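Local atomic coordinates of alkane monooxygenase (Geobacillus thermodenitrificans, PDB entry 3B9O), a protein that belongs to the luciferase-like monooxygenase family, flavin-binding TIM-barrel proteins, and holds flavin mononucleotide in its pocket. Residues 58-63 with 78-83. Residues are numbered along the deposited sequence; the frame is centred on the assembly and turned at random.
Sequences DVVGIY and VQIPVN. With FMN (flavin mononucleotide), chain C.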
ATOM      1  N   ASP A  58      -1.046   4.873  -5.416  1.00 10.75           N
ATOM      2  CA  ASP A  58      -1.296   5.292  -6.784  1.00 14.68           C
ATOM      3  C   ASP A  58      -2.691   5.844  -6.940  1.00 15.70           C
ATOM      4  O   ASP A  58      -3.613   5.476  -6.190  1.00 15.55           O
ATOM      5  CB  ASP A  58      -1.192   4.124  -7.767  1.00 13.35           C
ATOM      6  CG  ASP A  58      -1.088   4.596  -9.210  1.00 20.17           C
ATOM      7  OD1 ASP A  58      -0.476   5.685  -9.473  1.00 17.50           O
ATOM      8  OD2 ASP A  58      -1.609   3.863 -10.083  1.00 22.18           O
ATOM      9  N   VAL A  59      -2.848   6.703  -7.939  1.00 16.90           N
ATOM     10  CA  VAL A  59      -4.187   7.132  -8.384  1.00 21.86           C
ATOM     11  C   VAL A  59      -4.108   7.285  -9.903  1.00 18.25           C
ATOM     12  O   VAL A  59      -3.047   7.646 -10.450  1.00 17.45           O
ATOM     13  CB  VAL A  59      -4.645   8.531  -7.762  1.00 25.38           C
ATOM     14  CG1 VAL A  59      -4.793   8.480  -6.238  1.00 25.29           C
ATOM     15  CG2 VAL A  59      -3.735   9.707  -8.234  1.00 25.29           C
ATOM     16  N   VAL A  60      -5.212   6.995 -10.570  1.00 17.44           N
ATOM     17  CA  VAL A  60      -5.370   7.283 -11.991  1.00 21.97           C
ATOM     18  C   VAL A  60      -6.426   8.390 -12.196  1.00 28.39           C
ATOM     19  O   VAL A  60      -6.737   8.760 -13.332  1.00 25.54           O
ATOM     20  CB  VAL A  60      -5.721   6.018 -12.843  1.00 23.47           C
ATOM     21  CG1 VAL A  60      -4.464   5.149 -13.097  1.00 25.41           C
ATOM     22  CG2 VAL A  60      -6.840   5.184 -12.211  1.00 25.87           C
ATOM     23  N   GLY A  61      -6.971   8.878 -11.078  1.00 19.70           N
ATOM     24  CA  GLY A  61      -7.896  10.006 -11.058  1.00 24.21           C
ATOM     25  C   GLY A  61      -7.164  11.254 -10.619  1.00 32.96           C
ATOM     26  O   GLY A  61      -5.979  11.215 -10.234  1.00 23.71           O
ATOM     27  N   ILE A  62      -7.888  12.366 -10.661  1.00 25.39           N
ATOM     28  CA  ILE A  62      -7.346  13.686 -10.407  1.00 20.33           C
ATOM     29  C   ILE A  62      -8.182  14.278  -9.301  1.00 18.16           C
ATOM     30  O   ILE A  62      -9.385  14.036  -9.229  1.00 21.61           O
ATOM     31  CB  ILE A  62      -7.368  14.575 -11.704  1.00 38.69           C
ATOM     32  CG1 ILE A  62      -6.450  13.947 -12.780  1.00 23.63           C
ATOM     33  CG2 ILE A  62      -6.974  16.040 -11.393  1.00 22.89           C
ATOM     34  CD1 ILE A  62      -6.607  14.501 -14.259  1.00 18.40           C
ATOM     35  N   TYR A  63      -7.505  15.006  -8.433  1.00 18.94           N
ATOM     36  CA  TYR A  63      -8.081  15.679  -7.290  1.00 26.86           C
ATOM     37  C   TYR A  63      -8.728  17.000  -7.737  1.00 20.44           C
ATOM     38  O   TYR A  63      -8.113  18.046  -7.651  1.00 26.88           O
ATOM     39  CB  TYR A  63      -6.986  15.926  -6.261  1.00 14.45           C
ATOM     40  CG  TYR A  63      -6.624  14.656  -5.534  1.00 23.09           C
ATOM     41  CD1 TYR A  63      -7.172  14.367  -4.280  1.00 20.92           C
ATOM     42  CD2 TYR A  63      -5.758  13.723  -6.107  1.00 24.81           C
ATOM     43  CE1 TYR A  63      -6.863  13.187  -3.610  1.00 26.53           C
ATOM     44  CE2 TYR A  63      -5.440  12.537  -5.445  1.00 33.61           C
ATOM     45  CZ  TYR A  63      -6.008  12.271  -4.215  1.00 37.55           C
ATOM     46  OH  TYR A  63      -5.688  11.129  -3.555  1.00 24.27           O
ATOM     47  N   VAL A  78      -0.517  18.136  -6.038  1.00 14.61           N
ATOM     48  CA  VAL A  78      -1.274  17.165  -5.228  1.00 12.77           C
ATOM     49  C   VAL A  78      -1.579  15.905  -6.061  1.00 17.11           C
ATOM     50  O   VAL A  78      -2.648  15.773  -6.651  1.00 14.10           O
ATOM     51  CB  VAL A  78      -2.571  17.832  -4.604  1.00 19.46           C
ATOM     52  CG1 VAL A  78      -3.473  16.772  -3.903  1.00 21.99           C
ATOM     53  CG2 VAL A  78      -2.179  18.949  -3.631  1.00 20.59           C
ATOM     54  N   GLN A  79      -0.586  15.005  -6.154  1.00 12.75           N
ATOM     55  CA  GLN A  79      -0.743  13.718  -6.850  1.00 19.38           C
ATOM     56  C   GLN A  79      -0.958  13.858  -8.362  1.00 26.36           C
ATOM     57  O   GLN A  79      -1.397  12.935  -9.013  1.00 17.93           O
ATOM     58  CB  GLN A  79      -1.810  12.846  -6.173  1.00 13.56           C
ATOM     59  CG  GLN A  79      -1.259  12.312  -4.831  1.00 19.16           C
ATOM     60  CD  GLN A  79      -2.206  11.441  -4.016  1.00 15.19           C
ATOM     61  OE1 GLN A  79      -2.976  10.643  -4.554  1.00 14.69           O
ATOM     62  NE2 GLN A  79      -2.125  11.576  -2.694  1.00 15.77           N
ATOM     63  N   ILE A  80      -0.638  15.050  -8.880  1.00 19.05           N
ATOM     64  CA  ILE A  80      -0.550  15.347 -10.320  1.00 16.66           C
ATOM     65  C   ILE A  80       0.646  16.328 -10.458  1.00 13.57           C
ATOM     66  O   ILE A  80       0.784  17.255  -9.676  1.00 15.53           O
ATOM     67  CB  ILE A  80      -1.913  15.871 -10.914  1.00 22.19           C
ATOM     68  CG1 ILE A  80      -1.863  15.882 -12.470  1.00 21.74           C
ATOM     69  CG2 ILE A  80      -2.320  17.243 -10.262  1.00 18.68           C
ATOM     70  CD1 ILE A  80      -3.175  16.155 -13.196  1.00 16.88           C
ATOM     71  N   PRO A  81       1.602  16.025 -11.333  1.00 13.82           N
ATOM     72  CA  PRO A  81       1.704  14.841 -12.194  1.00 14.99           C
ATOM     73  C   PRO A  81       1.895  13.544 -11.354  1.00 18.80           C
ATOM     74  O   PRO A  81       2.340  13.610 -10.183  1.00 16.30           O
ATOM     75  CB  PRO A  81       2.952  15.134 -13.011  1.00 13.57           C
ATOM     76  CG  PRO A  81       3.814  15.974 -12.048  1.00 11.05           C
ATOM     77  CD  PRO A  81       2.795  16.887 -11.447  1.00 16.06           C
ATOM     78  N   VAL A  82       1.525  12.405 -11.946  1.00 15.54           N
ATOM     79  CA  VAL A  82       1.724  11.079 -11.344  1.00 21.42           C
ATOM     80  C   VAL A  82       2.188  10.109 -12.430  1.00 19.37           C
ATOM     81  O   VAL A  82       1.558  10.030 -13.481  1.00 19.24           O
ATOM     82  CB  VAL A  82       0.436  10.314 -10.989  1.00 25.84           C
ATOM     83  CG1 VAL A  82       0.574   9.327  -9.810  1.00 17.12           C
ATOM     84  CG2 VAL A  82      -0.887  11.018 -11.301  1.00 15.91           C
ATOM     85  N   ASN A  83       3.241   9.357 -12.151  1.00 14.80           N
ATOM     86  CA  ASN A  83       3.723   8.328 -13.064  1.00 16.26           C
ATOM     87  C   ASN A  83       3.318   6.950 -12.580  1.00 14.59           C
ATOM     88  O   ASN A  83       2.926   6.780 -11.425  1.00 14.77           O
ATOM     89  CB  ASN A  83       5.269   8.419 -13.214  1.00 12.87           C
ATOM     90  CG  ASN A  83       5.725   9.604 -14.120  1.00 14.43           C
ATOM     91  OD1 ASN A  83       6.938   9.837 -14.333  1.00 18.92           O
ATOM     92  ND2 ASN A  83       4.761  10.321 -14.671  1.00 11.29           N
TER
HETATM   93  N1  FMN C 441      -6.965   4.768  -2.684  1.00 55.89           N
HETATM   94  C2  FMN C 441      -6.267   4.874  -3.839  1.00 87.73           C
HETATM   95  O2  FMN C 441      -6.917   5.019  -4.916  1.00 53.32           O
HETATM   96  N3  FMN C 441      -4.896   4.820  -3.784  1.00 53.06           N
HETATM   97  C4  FMN C 441      -4.230   4.652  -2.598  1.00 58.29           C
HETATM   98  O4  FMN C 441      -2.982   4.595  -2.574  1.00 56.77           O
HETATM   99  C4A FMN C 441      -4.951   4.532  -1.399  1.00 44.69           C
HETATM  100  N5  FMN C 441      -4.352   4.356  -0.183  1.00 53.21           N
HETATM  101  C5A FMN C 441      -5.115   4.263   0.953  1.00 66.26           C
HETATM  102  C6  FMN C 441      -4.533   4.094   2.225  1.00 52.67           C
HETATM  103  C7  FMN C 441      -5.335   3.987   3.378  1.00 41.13           C
HETATM  104  C7M FMN C 441      -4.726   3.809   4.752  1.00 65.89           C
HETATM  105  C8  FMN C 441      -6.717   4.041   3.265  1.00 62.37           C
HETATM  106  C8M FMN C 441      -7.589   3.932   4.495  1.00 56.28           C
HETATM  107  C9  FMN C 441      -7.310   4.213   2.009  1.00 40.44           C
HETATM  108  C9A FMN C 441      -6.521   4.328   0.850  1.00 71.07           C
HETATM  109  N10 FMN C 441      -7.101   4.495  -0.367  1.00 83.50           N
HETATM  110  C10 FMN C 441      -6.346   4.604  -1.479  1.00 70.05           C
HETATM  111  C1' FMN C 441      -8.570   4.565  -0.522  1.00 64.74           C
HETATM  112  C2' FMN C 441      -9.112   3.185  -0.934  1.00 60.62           C
HETATM  113  O2' FMN C 441      -8.049   2.247  -1.107  1.00 43.14           O
HETATM  114  C3' FMN C 441      -9.970   3.162  -2.210  1.00 60.97           C
HETATM  115  O3' FMN C 441      -9.374   3.887  -3.308  1.00 46.02           O
HETATM  116  C4' FMN C 441     -11.450   3.520  -1.953  1.00 72.58           C
HETATM  117  O4' FMN C 441     -11.911   4.554  -2.828  1.00 84.09           O
HETATM  118  C5' FMN C 441     -11.770   3.938  -0.513  1.00 65.18           C
HETATM  119  O5' FMN C 441     -12.130   2.730   0.145  1.00 47.04           O
HETATM  120  P   FMN C 441     -13.187   2.664   1.353  1.00 51.81           P
HETATM  121  O1P FMN C 441     -14.289   3.631   0.953  1.00 71.81           O
HETATM  122  O2P FMN C 441     -13.567   1.213   1.371  1.00 30.75           O
HETATM  123  O3P FMN C 441     -12.458   3.174   2.582  1.00 63.87           O
HETATM  124  O   HOH W   1       1.915   6.620  -8.791  1.00 25.45           O
HETATM  125  O   HOH W   2      -3.949  12.972 -10.312  1.00 17.81           O
HETATM  126  O   HOH W   3      -4.620  15.308  -8.798  1.00 21.71           O
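Y63 and Q79 meet in the buried half of this contact, where the loops on either side of helix 71-75, after strand 53-57 of the TIM barrel, come together beside the flavin. Y63 OH donates to Q79 OE1 at 2.9 Å, reaching the oxygen from above the carbonyl plane, with ring and amide planes 76° apart. NE2 of the same amide is held by the carbonyl of H17, so both ends of the group are fixed. V78, its CG1 anti to the backbone N (chi1 173°), lays that methyl over one ring face near the rim, 4.1 Å from Y63 CG. V59 CG1 comes within 3.3 Å of Q79 OE1, packing against the oxygen that accepts from Y63. At the ring edge a water links Y63 N with V78 O.

The other half is looser, and I62, I80, V82 and N83 are partly exposed there. The CD1 methyl of I80 touches both CD1 and CG1 of I62, each at 4.0 Å, while V82 CG1 approaches V59 O at 4.0 Å. Two more waters bridge the segments, joining G61 O to Q79 O and D58 OD1 to N83 O. The backbone of D58 binds the pyrimidine part of the flavin ring: flavin N3 donates to D58 O at 2.8 Å, with an N-H...O angle of 165°, while D58 N makes a weak bond to flavin O4.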